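Local coordinates for protein amidase, hydantoinase/carbamoylase family (Burkholderia ambifaria, PDB 5TP4) that probably hydrolyses N-carbamoyl-L-amino acids to free amino acids, as a zinc-dependent amidase of the peptidase M20 family, at residues A193-H198 with L409-A414; E344-A349 with P376-F381; R340-L345 with L413-V418; L112-T117 with K127-V132. All blocks are in the same frame, centred on the assembly; numbering follows the deposited sequence.

How the contacts relate
Contacts 1, 2 and 4 each pack a helix on a strand of the same sheet through buried aliphatic or aromatic side chains, with no hydrogen bond between their segments. Contact 3 joins two helices nearer the surface and brings in a cysteine sulfur over the face of an arginine guanidinium. Contacts 1 and 3 share helix 398-416, and contacts 2 and 3 share helix 340-353, the centres of contacts 1 and 3, and of contacts 2 and 3, being about 7 Å apart. Strands 193-199 and 377-382 are parallel neighbours, so contacts 1 and 2 lie next to each other. Contact 4 touches contact 1, where Leu129 CD2 lies 3.7 Å from Val412 CG1, but does not touch contact 2. His198 of contact 1 binds zinc.

Contact 1 of 4, residues A193-H198 with L409-A414; sequences AYFEAH and LNAVLA. With ZN (zinc ion), chain P.
Strand 193-199, an inner strand of the sheet beside the zinc site, presses Phe195 against Ala411 and Val412 of helix 398-416. The ring is met obliquely by two methyl groups at different points. Val412 CG2 comes to 3.8 Å from Phe195 CD1 and lies next to the CG end of the ring, while Ala411 CB approaches the far side of the ring, 4.1 Å from Phe195 CE2. Further out, Phe195 CZ lies 4.2 Å from the carbonyl oxygen of Ala411. CG of Phe195 is turned opposite its own carbonyl carbon (chi1 -69°), and the Phe195 and Val412 side chains run alongside one another, pointing opposite ways. This is helix-on-sheet packing in the zinc-binding domain of an M20 peptidase fold: Phe195 faces the helix layer, and its backbone is hydrogen-bonded to Leu88 and Gly90 of the parallel strand 87-91. The alternating residues Tyr194, Glu196 and His198 send their side chains to the other face of the strand. There the Tyr194 OH donates to Glu196 OE2 at 2.7 Å, reaching that oxygen from above the carboxylate plane, 53° out of it. Trp134 NE1 is a second hydrogen-bonding partner of the Tyr194 hydroxyl, and Ser91 OG is paired with Glu196 OE1. Two residues beyond Glu196, His198 NE2 binds zinc at 2.4 Å; His92 and two waters are the other ligands of this ion, and the ring of His366 meets that of His198.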
loop_
_atom_site.group_PDB
_atom_site.type_symbol
_atom_site.label_atom_id
_atom_site.label_comp_id
_atom_site.label_asym_id
_atom_site.label_seq_id
_atom_site.Cartn_x
_atom_site.Cartn_y
_atom_site.Cartn_z
ATOM N N ALA B 193 -26.165 26.474 -27.284
ATOM C CA ALA B 193 -24.841 25.867 -27.257
ATOM C C ALA B 193 -24.207 26.236 -25.934
ATOM O O ALA B 193 -24.578 27.236 -25.311
ATOM C CB ALA B 193 -23.953 26.339 -28.415
ATOM N N TYR B 194 -23.256 25.403 -25.499
ATOM C CA TYR B 194 -22.553 25.625 -24.243
ATOM C C TYR B 194 -21.069 25.603 -24.542
ATOM O O TYR B 194 -20.566 24.641 -25.133
ATOM C CB TYR B 194 -22.893 24.552 -23.204
ATOM C CG TYR B 194 -22.091 24.670 -21.937
ATOM C CD1 TYR B 194 -22.492 25.550 -20.937
ATOM C CD2 TYR B 194 -20.949 23.898 -21.719
ATOM C CE1 TYR B 194 -21.772 25.665 -19.771
ATOM C CE2 TYR B 194 -20.205 24.038 -20.551
ATOM C CZ TYR B 194 -20.642 24.921 -19.589
ATOM O OH TYR B 194 -19.942 25.061 -18.401
ATOM N N PHE B 195 -20.368 26.653 -24.125
ATOM C CA PHE B 195 -18.917 26.720 -24.273
ATOM C C PHE B 195 -18.256 26.881 -22.908
ATOM O O PHE B 195 -18.742 27.624 -22.050
ATOM C CB PHE B 195 -18.524 27.899 -25.163
ATOM C CG PHE B 195 -18.914 27.758 -26.611
ATOM C CD1 PHE B 195 -20.145 28.212 -27.056
ATOM C CD2 PHE B 195 -18.024 27.207 -27.526
ATOM C CE1 PHE B 195 -20.501 28.104 -28.385
ATOM C CE2 PHE B 195 -18.354 27.086 -28.854
ATOM C CZ PHE B 195 -19.596 27.532 -29.301
ATOM N N GLU B 196 -17.118 26.211 -22.701
ATOM C CA GLU B 196 -16.410 26.339 -21.430
ATOM C C GLU B 196 -14.928 26.460 -21.714
ATOM O O GLU B 196 -14.363 25.581 -22.371
ATOM C CB GLU B 196 -16.675 25.127 -20.525
ATOM C CG GLU B 196 -15.877 25.149 -19.250
ATOM C CD GLU B 196 -16.501 24.345 -18.114
ATOM O OE1 GLU B 196 -15.890 24.285 -17.021
ATOM O OE2 GLU B 196 -17.604 23.782 -18.307
ATOM N N ALA B 197 -14.308 27.538 -21.227
ATOM C CA ALA B 197 -12.856 27.644 -21.271
ATOM C C ALA B 197 -12.271 27.131 -19.963
ATOM O O ALA B 197 -12.824 27.367 -18.882
ATOM C CB ALA B 197 -12.445 29.095 -21.539
ATOM N N HIS B 198 -11.132 26.431 -20.050
ATOM C CA HIS B 198 -10.542 25.849 -18.848
ATOM C C HIS B 198 -9.052 25.637 -19.065
ATOM O O HIS B 198 -8.601 25.417 -20.191
ATOM C CB HIS B 198 -11.221 24.500 -18.529
ATOM C CG HIS B 198 -11.163 24.110 -17.085
ATOM N ND1 HIS B 198 -10.027 23.584 -16.499
ATOM C CD2 HIS B 198 -12.099 24.173 -16.104
ATOM C CE1 HIS B 198 -10.261 23.362 -15.216
ATOM N NE2 HIS B 198 -11.512 23.692 -14.957
ATOM N N LEU B 409 -14.239 34.065 -27.325
ATOM C CA LEU B 409 -15.057 35.180 -27.785
ATOM C C LEU B 409 -15.522 34.962 -29.206
ATOM O O LEU B 409 -16.685 35.221 -29.541
ATOM C CB LEU B 409 -14.232 36.471 -27.707
ATOM C CG LEU B 409 -14.742 37.694 -28.463
ATOM C CD1 LEU B 409 -16.023 38.255 -27.795
ATOM C CD2 LEU B 409 -13.631 38.765 -28.471
ATOM N N ASN B 410 -14.605 34.554 -30.084
ATOM C CA ASN B 410 -14.967 34.525 -31.488
ATOM C C ASN B 410 -15.748 33.270 -31.839
ATOM O O ASN B 410 -16.571 33.306 -32.762
ATOM C CB ASN B 410 -13.719 34.680 -32.356
ATOM C CG ASN B 410 -13.308 36.126 -32.482
ATOM O OD1 ASN B 410 -13.787 36.825 -33.367
ATOM N ND2 ASN B 410 -12.461 36.614 -31.540
ATOM N N ALA B 411 -15.530 32.174 -31.122
ATOM C CA ALA B 411 -16.409 31.019 -31.320
ATOM C C ALA B 411 -17.823 31.323 -30.834
ATOM O O ALA B 411 -18.806 30.983 -31.514
ATOM C CB ALA B 411 -15.865 29.786 -30.603
ATOM N N VAL B 412 -17.952 31.986 -29.672
ATOM C CA VAL B 412 -19.280 32.328 -29.166
ATOM C C VAL B 412 -19.986 33.294 -30.109
ATOM O O VAL B 412 -21.184 33.144 -30.381
ATOM C CB VAL B 412 -19.183 32.890 -27.733
ATOM C CG1 VAL B 412 -20.484 33.665 -27.319
ATOM C CG2 VAL B 412 -18.829 31.757 -26.731
ATOM N N LEU B 413 -19.264 34.310 -30.631
ATOM C CA LEU B 413 -19.888 35.255 -31.558
ATOM C C LEU B 413 -20.323 34.578 -32.845
ATOM O O LEU B 413 -21.378 34.904 -33.403
ATOM C CB LEU B 413 -18.933 36.397 -31.888
ATOM C CG LEU B 413 -18.797 37.448 -30.804
ATOM C CD1 LEU B 413 -18.052 38.657 -31.343
ATOM C CD2 LEU B 413 -20.157 37.873 -30.264
ATOM N N ALA B 414 -19.510 33.650 -33.357
ATOM C CA ALA B 414 -19.934 32.926 -34.546
ATOM C C ALA B 414 -21.224 32.164 -34.272
ATOM O O ALA B 414 -22.150 32.181 -35.088
ATOM C CB ALA B 414 -18.822 31.976 -35.016
HETATM ZN ZN ZN P . -12.484 22.985 -12.881
HETATM O O HOH W 1 -14.263 22.087 -14.290
HETATM O O HOH W 2 -12.212 20.935 -11.953
#

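Contact 2 of 4, residues E344-A349 with P376-F381; sequences ELVARA and PTAMVF
With CG1 opposite the backbone N (chi1 173°) and CG2 opposite the carbonyl carbon, Val346 spreads both its methyl groups over strand 377-382, where Ala378 and Val380 receive them. Val380 has the same kind of rotamer (chi1 -172°), which leaves its CG2 opposite its own carbonyl carbon and facing the valine of the helix. Val380 CG2 then sits evenly between the two branches, 4.1 Å from Val346 CG1 and 4.1 Å from Val346 CG2, the two side chains set at a slant to each other. The CG2 branch of Val346 also covers the methyl of Ala378, with Val346 CG2 4.0 Å from Ala378 CB. On the other branch, Val346 CG1 lies 4.0 Å from the carbonyl oxygen of Met379, so the backbone between the two small side chains is touched as well. Helix 340-353 passes over the strand with the two segment axes 8.5 Å apart at closest approach and their directions 34° apart. The strand belongs to the middle layer, with helix 340-353 on one face of the sheet and helix 367-372 on the other: Met379 points away from Val346, touching Ala368 of helix 367-372, His366 and His198, the last a zinc ligand. Ala378 is hydrogen-bonded through the backbone to Tyr194 and Glu196 of the parallel strand 193-199, and Val380 to Glu196. Between the helix and the strand there is no hydrogen bond or ion pair. The contact therefore rests on buried methyl groups and the fit of small side chains.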
loop_
_atom_site.group_PDB
_atom_site.type_symbol
_atom_site.label_atom_id
_atom_site.label_comp_id
_atom_site.label_asym_id
_atom_site.label_seq_id
_atom_site.Cartn_x
_atom_site.Cartn_y
_atom_site.Cartn_z
ATOM N N GLU B 344 -15.749 22.788 -34.118
ATOM C CA GLU B 344 -15.211 23.406 -35.329
ATOM C C GLU B 344 -15.140 24.923 -35.196
ATOM O O GLU B 344 -14.251 25.553 -35.771
ATOM C CB GLU B 344 -16.054 22.996 -36.543
ATOM C CG GLU B 344 -15.659 23.656 -37.855
ATOM C CD GLU B 344 -16.583 23.245 -39.003
ATOM O OE1 GLU B 344 -16.783 22.029 -39.148
ATOM O OE2 GLU B 344 -17.134 24.118 -39.719
ATOM N N LEU B 345 -16.065 25.538 -34.439
ATOM C CA LEU B 345 -15.969 26.986 -34.248
ATOM C C LEU B 345 -14.725 27.341 -33.442
ATOM O O LEU B 345 -14.074 28.366 -33.693
ATOM C CB LEU B 345 -17.209 27.516 -33.526
ATOM C CG LEU B 345 -18.524 27.370 -34.307
ATOM C CD1 LEU B 345 -19.691 27.896 -33.477
ATOM C CD2 LEU B 345 -18.464 28.106 -35.660
ATOM N N VAL B 346 -14.416 26.530 -32.422
ATOM C CA VAL B 346 -13.206 26.739 -31.635
ATOM C C VAL B 346 -11.979 26.658 -32.528
ATOM O O VAL B 346 -11.086 27.520 -32.474
ATOM C CB VAL B 346 -13.141 25.716 -30.487
ATOM C CG1 VAL B 346 -11.795 25.804 -29.745
ATOM C CG2 VAL B 346 -14.271 25.976 -29.509
ATOM N N ALA B 347 -11.915 25.614 -33.354
ATOM C CA ALA B 347 -10.792 25.436 -34.263
ATOM C C ALA B 347 -10.673 26.619 -35.213
ATOM O O ALA B 347 -9.580 27.148 -35.430
ATOM C CB ALA B 347 -10.957 24.124 -35.043
ATOM N N ARG B 348 -11.797 27.050 -35.796
ATOM C CA ARG B 348 -11.722 28.121 -36.778
ATOM C C ARG B 348 -11.248 29.415 -36.131
ATOM O O ARG B 348 -10.513 30.189 -36.758
ATOM C CB ARG B 348 -13.078 28.342 -37.466
ATOM C CG ARG B 348 -13.572 27.189 -38.321
ATOM C CD ARG B 348 -14.963 27.543 -38.940
ATOM N NE ARG B 348 -15.399 26.531 -39.901
ATOM C CZ ARG B 348 -15.090 26.562 -41.199
ATOM N NH1 ARG B 348 -14.363 27.567 -41.708
ATOM N NH2 ARG B 348 -15.512 25.595 -41.998
ATOM N N ALA B 349 -11.673 29.682 -34.888
ATOM C CA ALA B 349 -11.213 30.896 -34.222
ATOM C C ALA B 349 -9.719 30.823 -33.971
ATOM O O ALA B 349 -8.988 31.804 -34.211
ATOM C CB ALA B 349 -11.978 31.123 -32.916
ATOM N N PRO B 376 -25.503 21.076 -27.552
ATOM C CA PRO B 376 -24.233 21.206 -28.285
ATOM C C PRO B 376 -23.190 21.958 -27.472
ATOM O O PRO B 376 -23.426 23.077 -27.007
ATOM C CB PRO B 376 -24.631 21.976 -29.548
ATOM C CG PRO B 376 -26.059 21.675 -29.727
ATOM C CD PRO B 376 -26.641 21.587 -28.347
ATOM N N THR B 377 -22.021 21.334 -27.318
ATOM C CA THR B 377 -21.006 21.770 -26.369
ATOM C C THR B 377 -19.618 21.749 -26.986
ATOM O O THR B 377 -19.303 20.879 -27.809
ATOM C CB THR B 377 -21.036 20.863 -25.109
ATOM O OG1 THR B 377 -22.260 21.105 -24.387
ATOM C CG2 THR B 377 -19.847 21.120 -24.172
ATOM N N ALA B 378 -18.780 22.712 -26.581
ATOM C CA ALA B 378 -17.367 22.670 -26.943
ATOM C C ALA B 378 -16.581 23.272 -25.799
ATOM O O ALA B 378 -17.128 23.987 -24.945
ATOM C CB ALA B 378 -17.041 23.434 -28.244
ATOM N N MET B 379 -15.281 22.975 -25.778
ATOM C CA MET B 379 -14.412 23.585 -24.772
ATOM C C MET B 379 -13.163 24.174 -25.411
ATOM O O MET B 379 -12.687 23.715 -26.463
ATOM C CB MET B 379 -13.965 22.588 -23.696
ATOM C CG MET B 379 -15.073 22.152 -22.713
ATOM S SD MET B 379 -14.366 21.081 -21.409
ATOM C CE MET B 379 -13.471 22.282 -20.443
ATOM N N VAL B 380 -12.618 25.193 -24.734
ATOM C CA VAL B 380 -11.324 25.777 -25.081
ATOM C C VAL B 380 -10.378 25.465 -23.941
ATOM O O VAL B 380 -10.585 25.960 -22.826
ATOM C CB VAL B 380 -11.393 27.303 -25.280
ATOM C CG1 VAL B 380 -10.030 27.813 -25.830
ATOM C CG2 VAL B 380 -12.545 27.715 -26.226
ATOM N N PHE B 381 -9.317 24.686 -24.212
ATOM C CA PHE B 381 -8.246 24.523 -23.227
ATOM C C PHE B 381 -7.113 25.513 -23.485
ATOM O O PHE B 381 -6.784 25.813 -24.641
ATOM C CB PHE B 381 -7.605 23.134 -23.281
ATOM C CG PHE B 381 -8.284 22.064 -22.459
ATOM C CD1 PHE B 381 -9.338 22.329 -21.623
ATOM C CD2 PHE B 381 -7.823 20.766 -22.572
ATOM C CE1 PHE B 381 -9.934 21.302 -20.877
ATOM C CE2 PHE B 381 -8.405 19.723 -21.845
ATOM C CZ PHE B 381 -9.454 19.993 -20.998
#

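Contact 3 of 4, residues R340-L345 with L413-V418; sequences RGCVEL and LARAGV
Leu345 and Arg415 bury the most surface where helices 340-353 and 398-416 pack side by side on one face of the sheet of the zinc-binding domain; Cys342 and Ala414 complete the contact. The isobutyl group of Leu345 straddles two successive residues of the other helix: CD2 of Leu345 rests 3.9 Å from Ala414 CB, and CD1 of Leu345 lies 3.8 Å from Arg415 CB. Beyond CB the Arg415 chain turns sharply at chi2 (68°), so that it crosses the leucine at about a right angle; Arg415 CD is still 4.0 Å from Leu345 CD1. The bend carries the guanidinium back toward the start of helix 340-353, one turn before Leu345. Its charge is met outside the two helices by Asp192, which forms a salt bridge with Arg415 NE. Two residues after Arg415 the helix ends at Gly417 (phi 79°), whose N still bonds to Leu413 O. Over one face of the guanidinium, near its centre, sits the thiol of Cys342, whose SG is 3.8 Å above the plane and 3.8 Å from Arg415 NH1.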
loop_
_atom_site.group_PDB
_atom_site.type_symbol
_atom_site.label_atom_id
_atom_site.label_comp_id
_atom_site.label_asym_id
_atom_site.label_seq_id
_atom_site.Cartn_x
_atom_site.Cartn_y
_atom_site.Cartn_z
ATOM N N ARG B 340 -19.557 18.317 -32.901
ATOM C CA ARG B 340 -18.609 18.590 -33.975
ATOM C C ARG B 340 -18.679 20.041 -34.435
ATOM O O ARG B 340 -17.644 20.682 -34.642
ATOM C CB ARG B 340 -18.844 17.644 -35.155
ATOM C CG ARG B 340 -17.765 17.809 -36.238
ATOM C CD ARG B 340 -17.924 16.903 -37.482
ATOM N NE ARG B 340 -19.202 17.072 -38.186
ATOM C CZ ARG B 340 -19.629 18.196 -38.759
ATOM N NH1 ARG B 340 -18.909 19.312 -38.724
ATOM N NH2 ARG B 340 -20.805 18.206 -39.360
ATOM N N GLY B 341 -19.886 20.585 -34.574
ATOM C CA GLY B 341 -20.022 21.956 -35.053
ATOM C C GLY B 341 -19.477 22.997 -34.093
ATOM O O GLY B 341 -18.834 23.963 -34.522
ATOM N N CYS B 342 -19.759 22.850 -32.788
ATOM C CA CYS B 342 -19.207 23.799 -31.815
ATOM C C CYS B 342 -17.692 23.651 -31.705
ATOM O O CYS B 342 -16.972 24.651 -31.550
ATOM C CB CYS B 342 -19.861 23.621 -30.437
ATOM S SG CYS B 342 -21.604 24.151 -30.445
ATOM N N VAL B 343 -17.185 22.412 -31.794
ATOM C CA VAL B 343 -15.738 22.203 -31.757
ATOM C C VAL B 343 -15.087 22.868 -32.955
ATOM O O VAL B 343 -14.022 23.497 -32.839
ATOM C CB VAL B 343 -15.407 20.699 -31.687
ATOM C CG1 VAL B 343 -13.903 20.478 -31.728
ATOM C CG2 VAL B 343 -15.954 20.110 -30.393
ATOM N N GLU B 344 -15.749 22.788 -34.118
ATOM C CA GLU B 344 -15.211 23.406 -35.329
ATOM C C GLU B 344 -15.140 24.923 -35.196
ATOM O O GLU B 344 -14.251 25.553 -35.771
ATOM C CB GLU B 344 -16.054 22.996 -36.543
ATOM C CG GLU B 344 -15.659 23.656 -37.855
ATOM C CD GLU B 344 -16.583 23.245 -39.003
ATOM O OE1 GLU B 344 -16.783 22.029 -39.148
ATOM O OE2 GLU B 344 -17.134 24.118 -39.719
ATOM N N LEU B 345 -16.065 25.538 -34.439
ATOM C CA LEU B 345 -15.969 26.986 -34.248
ATOM C C LEU B 345 -14.725 27.341 -33.442
ATOM O O LEU B 345 -14.074 28.366 -33.693
ATOM C CB LEU B 345 -17.209 27.516 -33.526
ATOM C CG LEU B 345 -18.524 27.370 -34.307
ATOM C CD1 LEU B 345 -19.691 27.896 -33.477
ATOM C CD2 LEU B 345 -18.464 28.106 -35.660
ATOM N N LEU B 413 -19.264 34.310 -30.631
ATOM C CA LEU B 413 -19.888 35.255 -31.558
ATOM C C LEU B 413 -20.323 34.578 -32.845
ATOM O O LEU B 413 -21.378 34.904 -33.403
ATOM C CB LEU B 413 -18.933 36.397 -31.888
ATOM C CG LEU B 413 -18.797 37.448 -30.804
ATOM C CD1 LEU B 413 -18.052 38.657 -31.343
ATOM C CD2 LEU B 413 -20.157 37.873 -30.264
ATOM N N ALA B 414 -19.510 33.650 -33.357
ATOM C CA ALA B 414 -19.934 32.926 -34.546
ATOM C C ALA B 414 -21.224 32.164 -34.272
ATOM O O ALA B 414 -22.150 32.181 -35.088
ATOM C CB ALA B 414 -18.822 31.976 -35.016
ATOM N N ARG B 415 -21.327 31.557 -33.086
ATOM C CA ARG B 415 -22.509 30.772 -32.761
ATOM C C ARG B 415 -23.721 31.665 -32.534
ATOM O O ARG B 415 -24.821 31.382 -33.040
ATOM C CB ARG B 415 -22.224 29.914 -31.526
ATOM C CG ARG B 415 -23.368 28.963 -31.181
ATOM C CD ARG B 415 -23.534 27.857 -32.243
ATOM N NE ARG B 415 -24.525 26.880 -31.803
ATOM C CZ ARG B 415 -24.693 25.662 -32.299
ATOM N NH1 ARG B 415 -23.943 25.215 -33.302
ATOM N NH2 ARG B 415 -25.625 24.883 -31.759
ATOM N N ALA B 416 -23.534 32.760 -31.806
ATOM C CA ALA B 416 -24.638 33.627 -31.440
ATOM C C ALA B 416 -25.046 34.582 -32.540
ATOM O O ALA B 416 -26.188 35.053 -32.534
ATOM C CB ALA B 416 -24.267 34.441 -30.195
ATOM N N GLY B 417 -24.155 34.888 -33.472
ATOM C CA GLY B 417 -24.461 35.858 -34.495
ATOM C C GLY B 417 -24.341 37.287 -33.993
ATOM O O GLY B 417 -24.409 37.577 -32.801
ATOM N N VAL B 418 -24.129 38.195 -34.932
ATOM C CA VAL B 418 -24.001 39.612 -34.628
ATOM C C VAL B 418 -25.169 40.319 -35.293
ATOM O O VAL B 418 -25.350 40.216 -36.511
ATOM C CB VAL B 418 -22.654 40.179 -35.100
ATOM C CG1 VAL B 418 -22.593 41.680 -34.864
ATOM C CG2 VAL B 418 -21.535 39.486 -34.382
#

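Contact 4 of 4, residues L112-T117 with K127-V132; sequences LEVVRT and KPLEIV. With EDO (1,2-ethanediol), chain S.
Helix 105-121 lies across strand 129-133 in a roughly antiparallel sense, the axes of the two segments 9.4 Å apart at closest approach and their directions 149° apart, and Leu112, Val114 and Val115 meet Leu129 and Ile131 there. Ile131 does most of the work through its delta methyl. Its CG1 is placed opposite the carbonyl carbon (chi1 -48°), and the extended branch drives CD1 into the helix surface, where Ile131 CD1 comes 3.5 Å from the backbone N of Leu112. The same methyl meets the next turn as well, with Ile131 CD1 3.9 Å from Val115 CG2, the two side chains inclined to one another. Two residues earlier on the strand, Leu129 CD1 faces Val114 CG1 at 4.3 Å. Leu129 and Ile131 form the helix-facing side of strand 129-133, which runs between its parallel neighbour 87-91 and the antiparallel strand 73-77; helix 105-121 packs over this part of the sheet in the M20 zinc-binding domain. Leu129 also touches Val412 and Ala416, and Val114 touches Leu409, which seats helix 398-416 next to helix 105-121 on this face. Glu130 points away from the helix; Arg76 forms a salt bridge with its OE2, and Glu130 OE1 accepts a hydrogen bond at 2.6 Å from O2 of a 1,2-ethanediol that is probably a crystallisation additive. Glu113 also turns from the strand: Thr117 OG1 donates to Glu113 OE2 at 2.7 Å from above the carboxylate plane, and Arg19 forms a salt bridge with the same oxygen.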
loop_
_atom_site.group_PDB
_atom_site.type_symbol
_atom_site.label_atom_id
_atom_site.label_comp_id
_atom_site.label_asym_id
_atom_site.label_seq_id
_atom_site.Cartn_x
_atom_site.Cartn_y
_atom_site.Cartn_z
ATOM N N LEU B 112 -17.203 36.775 -18.469
ATOM C CA LEU B 112 -17.394 38.185 -18.140
ATOM C C LEU B 112 -16.582 39.071 -19.077
ATOM O O LEU B 112 -17.060 40.111 -19.540
ATOM C CB LEU B 112 -17.012 38.443 -16.681
ATOM C CG LEU B 112 -17.018 39.911 -16.224
ATOM C CD1 LEU B 112 -18.424 40.531 -16.272
ATOM C CD2 LEU B 112 -16.457 39.977 -14.787
ATOM N N GLU B 113 -15.344 38.678 -19.377
ATOM C CA GLU B 113 -14.553 39.535 -20.250
ATOM C C GLU B 113 -15.129 39.542 -21.663
ATOM O O GLU B 113 -15.089 40.572 -22.341
ATOM C CB GLU B 113 -13.077 39.104 -20.231
ATOM C CG GLU B 113 -12.173 39.797 -21.280
ATOM C CD GLU B 113 -12.171 41.316 -21.153
ATOM O OE1 GLU B 113 -12.303 41.819 -20.013
ATOM O OE2 GLU B 113 -12.030 42.004 -22.206
ATOM N N VAL B 114 -15.670 38.408 -22.124
ATOM C CA VAL B 114 -16.387 38.401 -23.396
ATOM C C VAL B 114 -17.460 39.484 -23.415
ATOM O O VAL B 114 -17.560 40.275 -24.359
ATOM C CB VAL B 114 -16.982 37.008 -23.667
ATOM C CG1 VAL B 114 -18.001 37.063 -24.808
ATOM C CG2 VAL B 114 -15.843 36.053 -24.028
ATOM N N VAL B 115 -18.263 39.549 -22.363
ATOM C CA VAL B 115 -19.326 40.545 -22.319
ATOM C C VAL B 115 -18.746 41.957 -22.256
ATOM O O VAL B 115 -19.217 42.858 -22.959
ATOM C CB VAL B 115 -20.263 40.258 -21.147
ATOM C CG1 VAL B 115 -21.233 41.462 -20.905
ATOM C CG2 VAL B 115 -21.067 38.971 -21.456
ATOM N N ARG B 116 -17.715 42.171 -21.439
ATOM C CA ARG B 116 -17.140 43.511 -21.334
ATOM C C ARG B 116 -16.578 43.960 -22.671
ATOM O O ARG B 116 -16.694 45.135 -23.047
ATOM C CB ARG B 116 -16.034 43.544 -20.279
ATOM C CG ARG B 116 -16.551 43.404 -18.854
ATOM C CD ARG B 116 -15.370 43.234 -17.872
ATOM N NE ARG B 116 -15.800 43.475 -16.496
ATOM C CZ ARG B 116 -14.977 43.416 -15.454
ATOM N NH1 ARG B 116 -13.701 43.073 -15.642
ATOM N NH2 ARG B 116 -15.424 43.705 -14.230
ATOM N N THR B 117 -15.994 43.022 -23.414
ATOM C CA THR B 117 -15.504 43.327 -24.755
ATOM C C THR B 117 -16.649 43.644 -25.720
ATOM O O THR B 117 -16.575 44.627 -26.472
ATOM C CB THR B 117 -14.621 42.165 -25.236
ATOM O OG1 THR B 117 -13.341 42.276 -24.571
ATOM C CG2 THR B 117 -14.421 42.193 -26.750
ATOM N N LYS B 127 -28.600 35.771 -30.938
ATOM C CA LYS B 127 -29.004 34.974 -29.801
ATOM C C LYS B 127 -28.476 35.620 -28.528
ATOM O O LYS B 127 -27.392 36.212 -28.527
ATOM C CB LYS B 127 -28.456 33.559 -29.901
ATOM C CG LYS B 127 -28.831 32.871 -31.173
ATOM C CD LYS B 127 -28.584 31.398 -31.034
ATOM C CE LYS B 127 -29.571 30.623 -31.895
ATOM N NZ LYS B 127 -29.155 30.650 -33.309
ATOM N N PRO B 128 -29.212 35.518 -27.432
ATOM C CA PRO B 128 -28.695 36.028 -26.154
ATOM C C PRO B 128 -27.490 35.230 -25.675
ATOM O O PRO B 128 -27.272 34.080 -26.059
ATOM C CB PRO B 128 -29.882 35.859 -25.205
ATOM C CG PRO B 128 -30.684 34.711 -25.822
ATOM C CD PRO B 128 -30.561 34.922 -27.304
ATOM N N LEU B 129 -26.683 35.874 -24.824
ATOM C CA LEU B 129 -25.572 35.236 -24.131
ATOM C C LEU B 129 -25.909 35.101 -22.656
ATOM O O LEU B 129 -26.564 35.973 -22.076
ATOM C CB LEU B 129 -24.264 36.047 -24.258
ATOM C CG LEU B 129 -23.736 36.365 -25.655
ATOM C CD1 LEU B 129 -22.274 36.911 -25.575
ATOM C CD2 LEU B 129 -23.768 35.123 -26.478
ATOM N N GLU B 130 -25.442 34.011 -22.047
ATOM C CA GLU B 130 -25.517 33.888 -20.598
ATOM C C GLU B 130 -24.188 33.355 -20.108
ATOM O O GLU B 130 -23.540 32.561 -20.802
ATOM C CB GLU B 130 -26.666 32.976 -20.159
ATOM C CG GLU B 130 -28.042 33.658 -20.354
ATOM C CD GLU B 130 -29.211 32.808 -19.881
ATOM O OE1 GLU B 130 -28.975 31.869 -19.097
ATOM O OE2 GLU B 130 -30.361 33.088 -20.273
ATOM N N ILE B 131 -23.767 33.822 -18.948
ATOM C CA ILE B 131 -22.592 33.283 -18.277
ATOM C C ILE B 131 -23.105 32.543 -17.049
ATOM O O ILE B 131 -24.009 33.034 -16.361
ATOM C CB ILE B 131 -21.600 34.384 -17.856
ATOM C CG1 ILE B 131 -21.303 35.356 -18.978
ATOM C CG2 ILE B 131 -20.317 33.773 -17.326
ATOM C CD1 ILE B 131 -20.702 36.611 -18.360
ATOM N N VAL B 132 -22.547 31.359 -16.777
ATOM C CA VAL B 132 -23.006 30.566 -15.644
ATOM C C VAL B 132 -21.826 30.079 -14.803
ATOM O O VAL B 132 -20.761 29.710 -15.327
ATOM C CB VAL B 132 -23.905 29.385 -16.107
ATOM C CG1 VAL B 132 -23.182 28.482 -17.113
ATOM C CG2 VAL B 132 -24.431 28.588 -14.927
HETATM C C1 EDO S . -31.320 27.992 -19.592
HETATM O O1 EDO S . -32.315 28.717 -20.325
HETATM C C2 EDO S . -30.152 28.917 -19.311
HETATM O O2 EDO S . -30.610 29.966 -18.446
#